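Local coordinates for protein Beta/alpha-amylase (Paenibacillus polymyxa, PDB 3VOC) that hydrolyses (1->4)-alpha-D-glucosidic linkages in polysaccharides, here through its family 14 beta-amylase domain, which removes successive maltose units from non-reducing chain ends, at residues Gly282-Met287 / Phe321-Met326; Ser176-Gly181 / Ala332-Leu337; Gly358-Pro363 / Phe384-Ile389. All blocks are in the same frame, centred on the assembly; numbering follows the deposited sequence. Where two conformers were deposited one is given.

Interaction 1. Residues Gly282-Met287 / Phe321-Met326; sequences GLHWQM and FTCLEM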
ATOM      1  N   GLY A 282      -1.660  -3.132   6.793  1.00 16.07           N
ATOM      2  CA  GLY A 282      -2.031  -3.532   8.148  1.00 16.20           C
ATOM      3  C   GLY A 282      -1.743  -5.014   8.353  1.00 16.34           C
ATOM      4  O   GLY A 282      -2.607  -5.861   8.091  1.00 16.38           O
ATOM      5  N   LEU A 283      -0.538  -5.323   8.824  1.00 15.53           N
ATOM      6  CA  LEU A 283      -0.095  -6.709   8.947  1.00 15.02           C
ATOM      7  C   LEU A 283      -0.310  -7.146  10.399  1.00 15.61           C
ATOM      8  O   LEU A 283       0.638  -7.323  11.173  1.00 15.18           O
ATOM      9  CB  LEU A 283       1.355  -6.839   8.462  1.00 15.13           C
ATOM     10  CG  LEU A 283       1.565  -6.434   6.983  1.00 15.11           C
ATOM     11  CD1 LEU A 283       3.051  -6.379   6.654  1.00 14.03           C
ATOM     12  CD2 LEU A 283       0.860  -7.452   6.049  1.00 16.91           C
ATOM     13  N   HIS A 284      -1.594  -7.274  10.741  1.00 15.11           N
ATOM     14  CA  HIS A 284      -2.082  -7.324  12.112  1.00 15.99           C
ATOM     15  C   HIS A 284      -1.976  -8.702  12.776  1.00 16.25           C
ATOM     16  O   HIS A 284      -2.223  -8.825  13.974  1.00 16.64           O
ATOM     17  CB  HIS A 284      -3.545  -6.836  12.177  1.00 15.31           C
ATOM     18  CG  HIS A 284      -4.491  -7.632  11.323  1.00 16.38           C
ATOM     19  ND1 HIS A 284      -5.016  -8.847  11.717  1.00 16.87           N
ATOM     20  CD2 HIS A 284      -5.002  -7.386  10.092  1.00 16.23           C
ATOM     21  CE1 HIS A 284      -5.799  -9.319  10.763  1.00 15.92           C
ATOM     22  NE2 HIS A 284      -5.806  -8.454   9.763  1.00 16.60           N
ATOM     23  N   TRP A 285      -1.618  -9.724  12.007  1.00 15.97           N
ATOM     24  CA  TRP A 285      -1.571 -11.086  12.555  1.00 16.04           C
ATOM     25  C   TRP A 285      -0.145 -11.516  12.894  1.00 16.47           C
ATOM     26  O   TRP A 285       0.817 -10.962  12.356  1.00 16.50           O
ATOM     27  CB  TRP A 285      -2.277 -12.070  11.620  1.00 15.88           C
ATOM     28  CG  TRP A 285      -1.732 -12.193  10.223  1.00 16.00           C
ATOM     29  CD1 TRP A 285      -0.947 -13.202   9.742  1.00 16.43           C
ATOM     30  CD2 TRP A 285      -1.995 -11.323   9.104  1.00 15.16           C
ATOM     31  NE1 TRP A 285      -0.681 -12.995   8.406  1.00 15.86           N
ATOM     32  CE2 TRP A 285      -1.317 -11.858   7.991  1.00 14.36           C
ATOM     33  CE3 TRP A 285      -2.732 -10.141   8.942  1.00 16.69           C
ATOM     34  CZ2 TRP A 285      -1.340 -11.247   6.726  1.00 16.83           C
ATOM     35  CZ3 TRP A 285      -2.757  -9.526   7.673  1.00 16.08           C
ATOM     36  CH2 TRP A 285      -2.059 -10.085   6.592  1.00 15.08           C
ATOM     37  N   GLN A 286      -0.012 -12.477  13.813  1.00 16.78           N
ATOM     38  CA  GLN A 286       1.295 -12.841  14.409  1.00 16.99           C
ATOM     39  C   GLN A 286       1.993 -11.691  15.147  1.00 17.27           C
ATOM     40  O   GLN A 286       3.211 -11.720  15.363  1.00 16.96           O
ATOM     41  CB  GLN A 286       2.235 -13.476  13.370  1.00 17.31           C
ATOM     42  CG  GLN A 286       1.608 -14.640  12.599  1.00 18.07           C
ATOM     43  CD  GLN A 286       1.070 -15.744  13.511  1.00 22.00           C
ATOM     44  OE1 GLN A 286       1.368 -15.788  14.705  1.00 21.49           O
ATOM     45  NE2 GLN A 286       0.253 -16.625  12.951  1.00 24.10           N
ATOM     46  N   MET A 287       1.225 -10.680  15.552  1.00 17.25           N
ATOM     47  CA  MET A 287       1.807  -9.578  16.293  1.00 17.42           C
ATOM     48  C   MET A 287       2.371 -10.052  17.634  1.00 17.77           C
ATOM     49  O   MET A 287       3.505  -9.718  17.975  1.00 18.03           O
ATOM     50  CB  MET A 287       0.788  -8.438  16.505  1.00 17.47           C
ATOM     51  CG  MET A 287       0.541  -7.592  15.240  1.00 17.70           C
ATOM     52  SD  MET A 287      -0.822  -6.434  15.505  1.00 18.18           S
ATOM     53  CE  MET A 287      -0.079  -5.297  16.690  1.00 18.46           C
ATOM     54  N   PHE A 321      -3.664   4.466   6.550  1.00 15.72           N
ATOM     55  CA  PHE A 321      -3.578   3.199   7.238  1.00 16.92           C
ATOM     56  C   PHE A 321      -4.927   2.504   7.177  1.00 17.95           C
ATOM     57  O   PHE A 321      -5.928   3.110   6.786  1.00 18.38           O
ATOM     58  CB  PHE A 321      -3.051   3.353   8.680  1.00 16.62           C
ATOM     59  CG  PHE A 321      -2.518   2.066   9.255  1.00 16.03           C
ATOM     60  CD1 PHE A 321      -1.418   1.439   8.668  1.00 15.47           C
ATOM     61  CD2 PHE A 321      -3.141   1.457  10.345  1.00 15.58           C
ATOM     62  CE1 PHE A 321      -0.933   0.216   9.174  1.00 15.55           C
ATOM     63  CE2 PHE A 321      -2.656   0.234  10.870  1.00 15.10           C
ATOM     64  CZ  PHE A 321      -1.559  -0.382  10.280  1.00 13.09           C
ATOM     65  N   THR A 322      -4.942   1.224   7.542  1.00 18.93           N
ATOM     66  CA  THR A 322      -6.098   0.364   7.331  1.00 18.95           C
ATOM     67  C   THR A 322      -6.390  -0.447   8.594  1.00 19.30           C
ATOM     68  O   THR A 322      -5.728  -0.256   9.627  1.00 19.32           O
ATOM     69  CB  THR A 322      -5.849  -0.560   6.108  1.00 19.65           C
ATOM     70  OG1 THR A 322      -6.986  -1.395   5.900  1.00 18.63           O
ATOM     71  CG2 THR A 322      -4.616  -1.426   6.326  1.00 19.25           C
ATOM     72  N   CYS A 323      -7.373  -1.342   8.515  1.00 18.74           N
ATOM     73  CA  CYS A 323      -7.852  -2.138   9.661  1.00 19.35           C
ATOM     74  C   CYS A 323      -8.579  -1.335  10.736  1.00 18.62           C
ATOM     75  O   CYS A 323      -8.815  -1.853  11.840  1.00 18.31           O
ATOM     76  CB  CYS A 323      -6.745  -2.948  10.338  1.00 19.23           C
ATOM     77  SG  CYS A 323      -5.779  -3.878   9.227  1.00 24.18           S
ATOM     78  N   LEU A 324      -8.973  -0.104  10.406  1.00 17.25           N
ATOM     79  CA  LEU A 324      -9.685   0.747  11.356  1.00 16.94           C
ATOM     80  C   LEU A 324     -10.981   0.145  11.919  1.00 16.89           C
ATOM     81  O   LEU A 324     -11.441   0.535  13.009  1.00 17.61           O
ATOM     82  CB  LEU A 324      -9.965   2.123  10.749  1.00 16.15           C
ATOM     83  CG  LEU A 324      -8.898   3.173  11.046  1.00 15.89           C
ATOM     84  CD1 LEU A 324      -7.572   2.855  10.348  1.00 15.34           C
ATOM     85  CD2 LEU A 324      -9.407   4.543  10.596  1.00 14.84           C
ATOM     86  N   GLU A 325     -11.559  -0.809  11.189  1.00 16.71           N
ATOM     87  CA  GLU A 325     -12.827  -1.417  11.602  1.00 16.32           C
ATOM     88  C   GLU A 325     -12.685  -2.616  12.541  1.00 16.73           C
ATOM     89  O   GLU A 325     -13.697  -3.100  13.092  1.00 15.78           O
ATOM     90  CB  GLU A 325     -13.660  -1.820  10.367  1.00 16.17           C
ATOM     91  CG  GLU A 325     -13.388  -3.224   9.793  1.00 16.00           C
ATOM     92  CD  GLU A 325     -12.079  -3.359   8.984  1.00 15.86           C
ATOM     93  OE1 GLU A 325     -11.218  -2.444   9.003  1.00 15.92           O
ATOM     94  OE2 GLU A 325     -11.915  -4.410   8.324  1.00 15.41           O
ATOM     95  N   MET A 326     -11.453  -3.100  12.714  1.00 16.41           N
ATOM     96  CA  MET A 326     -11.206  -4.369  13.421  0.55 16.97           C
ATOM     97  C   MET A 326     -10.904  -4.202  14.905  1.00 17.13           C
ATOM     98  O   MET A 326     -10.361  -3.180  15.325  1.00 17.36           O
ATOM     99  CB  MET A 326     -10.036  -5.110  12.792  0.55 16.63           C
ATOM    100  CG  MET A 326     -10.347  -5.761  11.486  0.55 16.71           C
ATOM    101  SD  MET A 326      -8.915  -6.703  10.941  0.55 17.30           S
ATOM    102  CE  MET A 326      -9.519  -7.086   9.287  0.55 12.89           C
TER
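The imidazole of His284 lies at the heart of this contact, between sulfur on one side and an indole on the other. Met326 brings SD over one face of the ring, 4.0 Å from its centroid and 22° off the normal, displaced toward NE2; the extended thioether chain crosses the histidine at about a right angle. Met326 is modelled in two conformers; the geometry is that of one of them. Over the centre of the opposite face stands Trp285 CE3, part of an indole edge directed at the imidazole. A second sulfur, Cys323 SG, approaches His284 CD2 obliquely at 3.7 Å.

Beside the ring the backbone is packed closely. Thr322 CG2 sits 3.4 Å from Gly282 N, and Phe321 CZ reaches Gly282 CA at 3.8 Å. Glycine suits this spot because a CB would come within about 2.5 Å of Cys323 SG and also collide with Thr322 CG2.

Local turns set up these positions. A type I beta turn from Cys323 to Met326, closed by Met326 N to Cys323 O at 3.0 Å, holds both sulfurs on the histidine side, while an inverse gamma turn centred on Leu283 leads from Gly282 into His284. The imidazole stands over its own backbone, with CG in the crowded position between N and the carbonyl carbon (chi1 59°). Farther out, Ser336 OG hydrogen-bonds His284 ND1, and Glu325 reaches across to the backbone N of Ala361 and Leu362.

No hydrogen bond joins the two segments, so dispersion and sulfur-aromatic contacts carry the packing. With both faces covered and ND1 engaged, the rotation of the His284 ring is well defined, consistent with the substrate-binding roles inferred by similarity for His284 and Thr322; a glycerol lies close by.

Interaction 2. Residues Ser176-Gly181 / Ala332-Leu337; sequences SYPGRG and APNYSL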
ATOM      1  N   SER A 176      -1.478 -19.176   3.546  1.00 19.05           N
ATOM      2  CA  SER A 176      -2.857 -19.017   4.019  1.00 19.14           C
ATOM      3  C   SER A 176      -2.845 -18.360   5.392  1.00 18.83           C
ATOM      4  O   SER A 176      -1.900 -18.517   6.170  1.00 18.53           O
ATOM      5  CB  SER A 176      -3.603 -20.364   4.058  1.00 20.11           C
ATOM      6  OG  SER A 176      -2.943 -21.256   4.925  1.00 21.14           O
ATOM      7  N   TYR A 177      -3.885 -17.590   5.682  1.00 18.82           N
ATOM      8  CA  TYR A 177      -3.982 -16.895   6.957  1.00 18.46           C
ATOM      9  C   TYR A 177      -4.000 -17.964   8.067  1.00 18.65           C
ATOM     10  O   TYR A 177      -4.604 -19.019   7.873  1.00 18.30           O
ATOM     11  CB  TYR A 177      -5.264 -16.067   6.960  1.00 18.42           C
ATOM     12  CG  TYR A 177      -5.448 -15.179   8.167  1.00 18.24           C
ATOM     13  CD1 TYR A 177      -4.765 -13.958   8.269  1.00 17.23           C
ATOM     14  CD2 TYR A 177      -6.327 -15.544   9.197  1.00 18.04           C
ATOM     15  CE1 TYR A 177      -4.937 -13.135   9.371  1.00 16.59           C
ATOM     16  CE2 TYR A 177      -6.521 -14.715  10.313  1.00 17.67           C
ATOM     17  CZ  TYR A 177      -5.816 -13.510  10.385  1.00 17.58           C
ATOM     18  OH  TYR A 177      -5.972 -12.684  11.466  1.00 16.85           O
ATOM     19  N   PRO A 178      -3.319 -17.724   9.207  1.00 17.78           N
ATOM     20  CA  PRO A 178      -2.550 -16.542   9.617  1.00 17.82           C
ATOM     21  C   PRO A 178      -1.031 -16.693   9.436  1.00 17.07           C
ATOM     22  O   PRO A 178      -0.272 -16.274  10.302  1.00 16.99           O
ATOM     23  CB  PRO A 178      -2.868 -16.460  11.110  1.00 17.73           C
ATOM     24  CG  PRO A 178      -2.894 -17.960  11.536  1.00 17.60           C
ATOM     25  CD  PRO A 178      -3.364 -18.732  10.292  1.00 18.31           C
ATOM     26  N   GLY A 179      -0.600 -17.294   8.330  1.00 17.30           N
ATOM     27  CA  GLY A 179       0.834 -17.478   8.056  1.00 16.48           C
ATOM     28  C   GLY A 179       1.549 -16.134   8.091  1.00 16.38           C
ATOM     29  O   GLY A 179       1.009 -15.113   7.639  1.00 15.53           O
ATOM     30  N   ARG A 180       2.752 -16.104   8.648  1.00 16.14           N
ATOM     31  CA  ARG A 180       3.477 -14.830   8.723  1.00 16.69           C
ATOM     32  C   ARG A 180       3.928 -14.393   7.337  1.00 16.64           C
ATOM     33  O   ARG A 180       4.323 -13.241   7.143  1.00 16.47           O
ATOM     34  CB  ARG A 180       4.686 -14.905   9.661  1.00 17.68           C
ATOM     35  CG  ARG A 180       5.727 -15.901   9.231  1.00 18.58           C
ATOM     36  CD  ARG A 180       7.178 -15.449   9.465  1.00 20.01           C
ATOM     37  NE  ARG A 180       7.995 -16.463   8.800  1.00 20.30           N
ATOM     38  CZ  ARG A 180       8.901 -16.243   7.857  1.00 21.01           C
ATOM     39  NH1 ARG A 180       9.237 -15.005   7.498  1.00 21.84           N
ATOM     40  NH2 ARG A 180       9.506 -17.280   7.297  1.00 22.39           N
ATOM     41  N   GLY A 181       3.865 -15.320   6.382  1.00 15.66           N
ATOM     42  CA  GLY A 181       4.403 -15.073   5.053  1.00 15.56           C
ATOM     43  C   GLY A 181       5.892 -15.344   5.035  1.00 15.96           C
ATOM     44  O   GLY A 181       6.415 -16.094   5.886  1.00 15.55           O
ATOM     45  N   ALA A 332      -4.231 -17.112  20.210  1.00 20.85           N
ATOM     46  CA  ALA A 332      -3.680 -18.108  19.294  1.00 21.04           C
ATOM     47  C   ALA A 332      -4.837 -18.712  18.499  1.00 21.17           C
ATOM     48  O   ALA A 332      -5.937 -18.811  19.020  1.00 21.72           O
ATOM     49  CB  ALA A 332      -2.961 -19.205  20.079  1.00 20.85           C
ATOM     50  N   PRO A 333      -4.593 -19.123  17.242  1.00 21.21           N
ATOM     51  CA  PRO A 333      -3.308 -19.070  16.554  1.00 20.24           C
ATOM     52  C   PRO A 333      -3.070 -17.813  15.692  1.00 19.73           C
ATOM     53  O   PRO A 333      -2.020 -17.715  15.071  1.00 19.27           O
ATOM     54  CB  PRO A 333      -3.364 -20.306  15.657  1.00 21.01           C
ATOM     55  CG  PRO A 333      -4.815 -20.382  15.244  1.00 21.34           C
ATOM     56  CD  PRO A 333      -5.621 -19.799  16.423  1.00 21.49           C
ATOM     57  N   ASN A 334      -4.024 -16.883  15.636  1.00 18.35           N
ATOM     58  CA  ASN A 334      -3.906 -15.727  14.724  1.00 18.37           C
ATOM     59  C   ASN A 334      -3.012 -14.616  15.252  1.00 18.11           C
ATOM     60  O   ASN A 334      -2.389 -13.862  14.465  1.00 17.98           O
ATOM     61  CB  ASN A 334      -5.292 -15.171  14.379  1.00 17.22           C
ATOM     62  CG  ASN A 334      -6.154 -16.189  13.655  1.00 18.93           C
ATOM     63  OD1 ASN A 334      -5.640 -17.141  13.058  1.00 19.69           O
ATOM     64  ND2 ASN A 334      -7.462 -15.997  13.696  1.00 18.04           N
ATOM     65  N   TYR A 335      -2.963 -14.527  16.584  1.00 17.00           N
ATOM     66  CA  TYR A 335      -2.201 -13.520  17.302  1.00 17.08           C
ATOM     67  C   TYR A 335      -2.410 -12.145  16.678  1.00 16.76           C
ATOM     68  O   TYR A 335      -1.455 -11.453  16.321  1.00 16.82           O
ATOM     69  CB  TYR A 335      -0.724 -13.912  17.357  1.00 17.22           C
ATOM     70  CG  TYR A 335      -0.459 -15.122  18.226  1.00 18.34           C
ATOM     71  CD1 TYR A 335      -0.493 -15.023  19.623  1.00 19.23           C
ATOM     72  CD2 TYR A 335      -0.198 -16.367  17.655  1.00 19.68           C
ATOM     73  CE1 TYR A 335      -0.258 -16.137  20.433  1.00 19.88           C
ATOM     74  CE2 TYR A 335       0.049 -17.491  18.455  1.00 19.95           C
ATOM     75  CZ  TYR A 335       0.026 -17.363  19.837  1.00 20.84           C
ATOM     76  OH  TYR A 335       0.255 -18.463  20.632  1.00 18.81           O
ATOM     77  N   SER A 336      -3.681 -11.765  16.564  1.00 16.80           N
ATOM     78  CA  SER A 336      -4.083 -10.606  15.767  1.00 16.92           C
ATOM     79  C   SER A 336      -4.517  -9.448  16.662  1.00 16.32           C
ATOM     80  O   SER A 336      -5.471  -9.571  17.421  1.00 16.01           O
ATOM     81  CB  SER A 336      -5.228 -11.001  14.825  1.00 16.87           C
ATOM     82  OG  SER A 336      -5.734  -9.870  14.146  1.00 16.07           O
ATOM     83  N   LEU A 337      -3.830  -8.314  16.543  1.00 16.20           N
ATOM     84  CA  LEU A 337      -4.134  -7.144  17.359  1.00 15.75           C
ATOM     85  C   LEU A 337      -4.257  -5.877  16.495  1.00 15.65           C
ATOM     86  O   LEU A 337      -3.509  -4.923  16.690  1.00 15.14           O
ATOM     87  CB  LEU A 337      -3.063  -6.968  18.448  1.00 16.13           C
ATOM     88  CG  LEU A 337      -2.989  -8.066  19.514  1.00 15.82           C
ATOM     89  CD1 LEU A 337      -1.667  -7.981  20.291  1.00 16.56           C
ATOM     90  CD2 LEU A 337      -4.208  -7.995  20.462  1.00 16.34           C
TER
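Van der Waals packing makes up the whole of the direct contact, in which Asn334 fits against two neighbouring residues, Tyr177 and Pro178. Its OD1 lies 3.2 Å from Pro178 CG, while its CG meets Tyr177 CE2 at 3.7 Å, with the amide plane turned 52° from the phenol ring. Tyr177 CG is anti to the backbone N (chi1 -174°), which sends the phenol toward the other loop, and its OH ends 3.8 Å from Ser336 CB. The proline suits its place as a compact, rigid ring: its peptide bond is cis, and its CB lies over the centre of the Tyr177 ring, 3.9 Å above the plane. Pro333, also preceded by a cis peptide, contributes its carbonyl O, 3.6 Å from Pro178 CG.

Hydrogen bonds act within or around the segments. Gly179 N bonds to Ser176 O at 2.8 Å, closing the turn that carries Tyr177 and Pro178. Gln286 NE2 bonds to both Pro178 O and Pro333 O, and so bridges the two loops. Replacing Asn334 with an alanine would probably leave Tyr177 and Pro178 less well packed, since the amide that meets both would be gone.

Surface apposition brings these loops together, but the polar linkage between them passes through a third, which also holds His284, the residue inferred to bind substrate and hydrogen-bonded to the hydroxyl of Ser336.

Interaction 3. Residues Gly358-Pro363 / Phe384-Ile389; sequences GENALP and FTLLRI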
ATOM      1  N   GLY A 358      -7.669   7.023   6.622  1.00 17.01           N
ATOM      2  CA  GLY A 358      -8.020   5.678   7.079  1.00 16.19           C
ATOM      3  C   GLY A 358      -8.875   4.889   6.106  1.00 16.60           C
ATOM      4  O   GLY A 358      -9.524   5.465   5.226  1.00 15.62           O
ATOM      5  N   GLU A 359      -8.858   3.566   6.261  1.00 16.13           N
ATOM      6  CA  GLU A 359      -9.671   2.667   5.438  1.00 16.29           C
ATOM      7  C   GLU A 359     -10.048   1.500   6.314  1.00 15.92           C
ATOM      8  O   GLU A 359      -9.354   1.219   7.283  1.00 15.18           O
ATOM      9  CB  GLU A 359      -8.846   2.098   4.289  1.00 16.69           C
ATOM     10  CG  GLU A 359      -8.466   3.100   3.236  1.00 19.35           C
ATOM     11  CD  GLU A 359      -7.663   2.483   2.115  1.00 19.29           C
ATOM     12  OE1 GLU A 359      -7.406   1.268   2.135  1.00 20.92           O
ATOM     13  OE2 GLU A 359      -7.291   3.230   1.203  1.00 22.65           O
ATOM     14  N   ASN A 360     -11.130   0.813   5.965  1.00 15.19           N
ATOM     15  CA  ASN A 360     -11.398  -0.525   6.518  1.00 15.41           C
ATOM     16  C   ASN A 360     -10.616  -1.552   5.704  1.00 15.73           C
ATOM     17  O   ASN A 360     -10.419  -1.362   4.484  1.00 15.35           O
ATOM     18  CB  ASN A 360     -12.897  -0.863   6.469  1.00 14.73           C
ATOM     19  CG  ASN A 360     -13.496  -0.650   5.087  1.00 15.03           C
ATOM     20  OD1 ASN A 360     -13.282   0.394   4.471  1.00 15.83           O
ATOM     21  ND2 ASN A 360     -14.242  -1.638   4.589  1.00 12.65           N
ATOM     22  N   ALA A 361     -10.161  -2.623   6.358  1.00 16.00           N
ATOM     23  CA  ALA A 361      -9.397  -3.665   5.651  1.00 16.97           C
ATOM     24  C   ALA A 361     -10.348  -4.508   4.817  1.00 17.30           C
ATOM     25  O   ALA A 361     -10.061  -4.851   3.666  1.00 16.86           O
ATOM     26  CB  ALA A 361      -8.643  -4.567   6.637  1.00 16.87           C
ATOM     27  N   LEU A 362     -11.487  -4.837   5.417  1.00 17.39           N
ATOM     28  CA  LEU A 362     -12.447  -5.745   4.802  1.00 18.04           C
ATOM     29  C   LEU A 362     -13.834  -5.098   4.847  1.00 18.11           C
ATOM     30  O   LEU A 362     -14.055  -4.197   5.642  1.00 17.95           O
ATOM     31  CB  LEU A 362     -12.451  -7.084   5.548  1.00 17.95           C
ATOM     32  CG  LEU A 362     -11.173  -7.935   5.428  1.00 19.94           C
ATOM     33  CD1 LEU A 362     -11.288  -9.193   6.291  1.00 23.05           C
ATOM     34  CD2 LEU A 362     -10.893  -8.307   3.986  1.00 22.53           C
ATOM     35  N   PRO A 363     -14.767  -5.551   3.989  1.00 18.55           N
ATOM     36  CA  PRO A 363     -16.114  -4.985   4.053  1.00 18.51           C
ATOM     37  C   PRO A 363     -16.670  -5.104   5.463  1.00 18.71           C
ATOM     38  O   PRO A 363     -16.395  -6.076   6.162  1.00 18.70           O
ATOM     39  CB  PRO A 363     -16.908  -5.853   3.082  1.00 19.04           C
ATOM     40  CG  PRO A 363     -15.908  -6.301   2.082  1.00 19.56           C
ATOM     41  CD  PRO A 363     -14.608  -6.481   2.853  1.00 18.78           C
ATOM     42  N   PHE A 384     -11.441   9.329   5.675  1.00 15.91           N
ATOM     43  CA  PHE A 384     -11.694   7.908   5.753  1.00 15.69           C
ATOM     44  C   PHE A 384     -12.284   7.483   4.422  1.00 15.85           C
ATOM     45  O   PHE A 384     -13.221   8.129   3.921  1.00 16.08           O
ATOM     46  CB  PHE A 384     -12.665   7.532   6.894  1.00 15.29           C
ATOM     47  CG  PHE A 384     -12.921   6.056   6.958  1.00 14.29           C
ATOM     48  CD1 PHE A 384     -11.996   5.210   7.574  1.00 14.82           C
ATOM     49  CD2 PHE A 384     -14.023   5.498   6.320  1.00 14.25           C
ATOM     50  CE1 PHE A 384     -12.191   3.841   7.589  1.00 14.43           C
ATOM     51  CE2 PHE A 384     -14.222   4.136   6.320  1.00 14.06           C
ATOM     52  CZ  PHE A 384     -13.305   3.303   6.950  1.00 16.08           C
ATOM     53  N   THR A 385     -11.748   6.400   3.860  1.00 16.05           N
ATOM     54  CA  THR A 385     -12.312   5.794   2.656  1.00 15.66           C
ATOM     55  C   THR A 385     -12.930   4.426   2.962  1.00 15.95           C
ATOM     56  O   THR A 385     -12.249   3.520   3.463  1.00 15.71           O
ATOM     57  CB  THR A 385     -11.262   5.631   1.541  1.00 16.05           C
ATOM     58  OG1 THR A 385     -10.684   6.899   1.239  1.00 16.61           O
ATOM     59  CG2 THR A 385     -11.925   5.098   0.262  1.00 15.42           C
ATOM     60  N   LEU A 386     -14.210   4.264   2.631  1.00 15.85           N
ATOM     61  CA  LEU A 386     -14.876   2.978   2.826  1.00 15.63           C
ATOM     62  C   LEU A 386     -14.730   2.029   1.632  1.00 16.23           C
ATOM     63  O   LEU A 386     -15.071   2.385   0.495  1.00 16.35           O
ATOM     64  CB  LEU A 386     -16.365   3.167   3.174  1.00 16.19           C
ATOM     65  CG  LEU A 386     -16.907   1.772   3.593  1.00 17.96           C
ATOM     66  CD1 LEU A 386     -16.681   1.474   5.065  1.00 18.53           C
ATOM     67  CD2 LEU A 386     -18.325   1.612   3.263  1.00 21.71           C
ATOM     68  N   LEU A 387     -14.197   0.830   1.878  1.00 15.97           N
ATOM     69  CA  LEU A 387     -14.179  -0.222   0.861  1.00 16.77           C
ATOM     70  C   LEU A 387     -15.410  -1.102   1.040  1.00 16.09           C
ATOM     71  O   LEU A 387     -15.616  -1.618   2.145  1.00 15.83           O
ATOM     72  CB  LEU A 387     -12.919  -1.087   1.012  1.00 17.27           C
ATOM     73  CG  LEU A 387     -11.625  -0.496   0.437  1.00 20.24           C
ATOM     74  CD1 LEU A 387     -11.050   0.614   1.324  1.00 22.13           C
ATOM     75  CD2 LEU A 387     -10.580  -1.601   0.206  1.00 24.62           C
ATOM     76  N   ARG A 388     -16.266  -1.269   0.025  1.00 16.37           N
ATOM     77  CA  ARG A 388     -16.305  -0.551  -1.264  1.00 17.26           C
ATOM     78  C   ARG A 388     -17.719  -0.094  -1.551  1.00 17.24           C
ATOM     79  O   ARG A 388     -18.650  -0.349  -0.768  1.00 16.55           O
ATOM     80  CB  ARG A 388     -15.980  -1.496  -2.415  1.00 17.94           C
ATOM     81  CG  ARG A 388     -14.648  -1.394  -2.935  1.00 21.21           C
ATOM     82  CD  ARG A 388     -14.379  -2.634  -3.769  1.00 22.09           C
ATOM     83  NE  ARG A 388     -13.001  -3.022  -3.584  1.00 21.65           N
ATOM     84  CZ  ARG A 388     -11.980  -2.504  -4.261  1.00 23.43           C
ATOM     85  NH1 ARG A 388     -12.177  -1.556  -5.180  1.00 18.49           N
ATOM     86  NH2 ARG A 388     -10.762  -2.935  -3.998  1.00 23.03           N
ATOM     87  N   ILE A 389     -17.881   0.569  -2.700  1.00 16.18           N
ATOM     88  CA  ILE A 389     -19.146   1.163  -3.081  1.00 16.53           C
ATOM     89  C   ILE A 389     -20.334   0.181  -3.012  1.00 16.47           C
ATOM     90  O   ILE A 389     -21.383   0.544  -2.493  1.00 16.07           O
ATOM     91  CB  ILE A 389     -19.042   1.883  -4.477  1.00 16.34           C
ATOM     92  CG1 ILE A 389     -20.339   2.615  -4.833  1.00 17.74           C
ATOM     93  CG2 ILE A 389     -18.635   0.910  -5.599  1.00 16.69           C
ATOM     94  CD1 ILE A 389     -20.160   3.620  -6.005  1.00 17.95           C
TER
HETATM   95  O   HOH W   1      -7.994   5.674   0.879  1.00 30.41           O
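Three nearly straight hydrogen bonds, one from backbone to backbone and two through an amide, join these segments. Thr385 N donates to Gly358 O at 2.8 Å (170°), a rung between parallel strands. Beyond it the side chain of Asn360 continues the pairing: OD1 accepts from Leu387 N at 2.8 Å (173°) on a lone pair, and ND2 donates to Leu387 O at 2.8 Å (169°), in the amide plane. Asparagine suits the place because one short amide meets both the N-H and the C=O of a single residue. Its CG stands between backbone N and carbonyl carbon, and ND2 also gives its other hydrogen to Leu362 O at 2.8 Å, from above that carbonyl's plane. Three bonds thus fix the amide.

Nonpolar contact fills in beside them. The Phe384 ring lies obliquely along the neighbouring backbone, CE1 3.4 Å from Glu359 C, where Gly358 spares it a crowding CB. Leu386 CD1 reaches the edge of the same ring, and Leu387 CD1 packs alongside Glu359, 3.8 Å from OE1.

Charge and water meet at Glu359. A water donates to Glu359 OE2 at 2.6 Å and also bonds to Thr385 OG1 at 3.0 Å, while Lys279 forms a salt bridge to OE2. That cation would tend to keep the carboxylate ionised, in keeping with the role of proton acceptor inferred by similarity.

Strands 356-359 and 383-386, linked through helix 367-378, form a beta-alpha-beta unit of the TIM barrel. As is usual in this fold, active-site residues gather where the strands end and their loops begin: here Glu359, the probable proton acceptor, with Asn360, Ala361 and Arg388 as probable substrate-binding neighbours.

Following the chain from the N terminus, 176-181 comes first, in the loop after barrel strand 153-156, and waits some 150 residues for 332-337 to close interaction 2. Within that span 282-287 meets 321-326, so interaction 1 lies wholly inside interaction 2. Interaction 3 opens only afterwards, closing the short excursion through helix 367-378 between the last two barrel strands; no contacts cross. Together they tie the loops following strands 153-156, 275-279, 318-321, 356-359 and 383-386. His284 with Ser336 couples interactions 1 and 2, and Glu325 with Ala361 and Leu362 couples 1 and 3. Interactions 2 and 3 do not touch, their centres being about 21 Å apart.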